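Local coordinates for protein SusD homolog (Bacteroides thetaiotaomicron, PDB 3SGH) that probably binds glycans at the cell surface as a SusD-like outer-membrane lipoprotein, helping to capture sugars for uptake, at residues G201-P204 and E205-Q208. Residues are numbered along the deposited sequence; the frame is centred on the assembly and turned at random.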
loop_
_atom_site.group_PDB
_atom_site.type_symbol
_atom_site.label_atom_id
_atom_site.label_comp_id
_atom_site.label_asym_id
_atom_site.label_seq_id
_atom_site.Cartn_x
_atom_site.Cartn_y
_atom_site.Cartn_z
ATOM N N GLY A 201 4.593 16.606 0.279
ATOM C CA GLY A 201 5.805 17.124 0.935
ATOM C C GLY A 201 6.666 17.871 -0.071
ATOM O O GLY A 201 7.184 18.991 0.193
ATOM N N VAL A 202 6.834 17.256 -1.241
ATOM C CA VAL A 202 7.701 17.824 -2.278
ATOM C C VAL A 202 7.011 18.895 -3.088
ATOM O O VAL A 202 7.660 19.863 -3.446
ATOM C CB VAL A 202 8.284 16.729 -3.218
ATOM C CG1 VAL A 202 7.163 15.924 -3.932
ATOM C CG2 VAL A 202 9.316 17.331 -4.243
ATOM N N GLU A 203 5.701 18.766 -3.326
ATOM C CA GLU A 203 4.915 19.779 -4.056
ATOM C C GLU A 203 3.636 20.208 -3.321
ATOM O O GLU A 203 2.500 19.811 -3.694
ATOM C CB GLU A 203 4.587 19.290 -5.467
ATOM C CG GLU A 203 5.802 19.154 -6.373
ATOM C CD GLU A 203 5.440 18.990 -7.823
ATOM O OE1 GLU A 203 4.400 18.350 -8.093
ATOM O OE2 GLU A 203 6.194 19.481 -8.699
ATOM N N PRO A 204 3.806 21.018 -2.283
ATOM C CA PRO A 204 2.657 21.282 -1.419
ATOM C C PRO A 204 1.511 21.981 -2.101
ATOM O O PRO A 204 0.343 21.701 -1.814
ATOM C CB PRO A 204 3.235 22.165 -0.307
ATOM C CG PRO A 204 4.660 22.306 -0.539
ATOM C CD PRO A 204 5.074 21.416 -1.653
ATOM N N GLU A 205 1.823 22.893 -3.008
ATOM C CA GLU A 205 0.728 23.660 -3.607
ATOM C C GLU A 205 0.065 22.878 -4.739
ATOM O O GLU A 205 -1.173 22.824 -4.779
ATOM C CB GLU A 205 1.145 25.076 -3.989
ATOM C CG GLU A 205 1.697 25.912 -2.786
ATOM C CD GLU A 205 0.776 25.948 -1.551
ATOM O OE1 GLU A 205 -0.427 26.272 -1.695
ATOM O OE2 GLU A 205 1.277 25.663 -0.434
ATOM N N TYR A 206 0.828 22.203 -5.594
ATOM C CA TYR A 206 0.234 21.343 -6.640
ATOM C C TYR A 206 -0.615 20.240 -5.983
ATOM O O TYR A 206 -1.718 19.942 -6.430
ATOM C CB TYR A 206 1.321 20.741 -7.519
ATOM C CG TYR A 206 0.859 19.812 -8.606
ATOM C CD1 TYR A 206 0.600 20.281 -9.892
ATOM C CD2 TYR A 206 0.726 18.457 -8.378
ATOM C CE1 TYR A 206 0.203 19.400 -10.906
ATOM C CE2 TYR A 206 0.360 17.606 -9.367
ATOM C CZ TYR A 206 0.091 18.046 -10.604
ATOM O OH TYR A 206 -0.299 17.118 -11.562
ATOM N N ALA A 207 -0.090 19.652 -4.910
ATOM C CA ALA A 207 -0.800 18.618 -4.173
ATOM C C ALA A 207 -2.139 19.116 -3.600
ATOM O O ALA A 207 -3.160 18.431 -3.667
ATOM C CB ALA A 207 0.055 18.042 -3.069
ATOM N N GLN A 208 -2.115 20.263 -2.948
ATOM C CA GLN A 208 -3.316 20.855 -2.426
ATOM C C GLN A 208 -4.389 21.016 -3.499
ATOM O O GLN A 208 -5.572 20.694 -3.261
ATOM C CB GLN A 208 -3.052 22.214 -1.754
ATOM C CG GLN A 208 -4.327 22.857 -1.220
ATOM C CD GLN A 208 -4.073 24.102 -0.335
ATOM O OE1 GLN A 208 -2.939 24.528 -0.169
ATOM N NE2 GLN A 208 -5.148 24.676 0.222
HETATM O O HOH W 1 0.009 22.806 0.931
#
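Glu203 caps and Pro204 begins helix 204-217, and their carbonyls accept its first two i to i+4 hydrogen bonds. Ala207 N meets Glu203 O at 2.9 Å, almost in line with the carbonyl bond, whereas Gln208 N reaches Pro204 O at 3.1 Å from above the carbonyl plane. Glu203 is the N-cap residue, closing the loop before the helix; Pro204 occupies the first helical turn, where its lack of an N-H costs no bond. The methyl carbon of Ala207 lies beyond the oxygen that its own N-H binds, CB 3.1 Å from Glu203 O.

The side chains of Glu203 and Tyr206 run side by side in the same direction. Glu203 has CG beside its backbone N (chi1 -67°) and is extended beyond it, which carries OE1 to 3.7 Å from Tyr206 CD2. Carboxylate and ring are inclined at 51° to each other, an oblique approach. Both carboxylate oxygens are gripped from helix 140-162, OE1 by His145 NE2 and OE2 by Gln141 NE2, so the group is fixed in rotation; His145 also stacks on the Tyr206 ring. Trp490 touches Glu203 as well.

On the exposed side, Glu205, in one of its two conformers, bends at chi2 and folds its carboxylate back toward the preceding residue. A water donates weakly to Pro204 O, giving this carbonyl a second donor besides Gln208 N; its longer, weak bond to Glu205 OE2 rests on that conformer and is doubtful.

A proline directly after the N-cap residue is a classic helix start, and here it follows the short connection from helix 181-198, with Glu203 and Tyr206 tying the new first turn to helix 140-162 within the largely helical SusD-like fold.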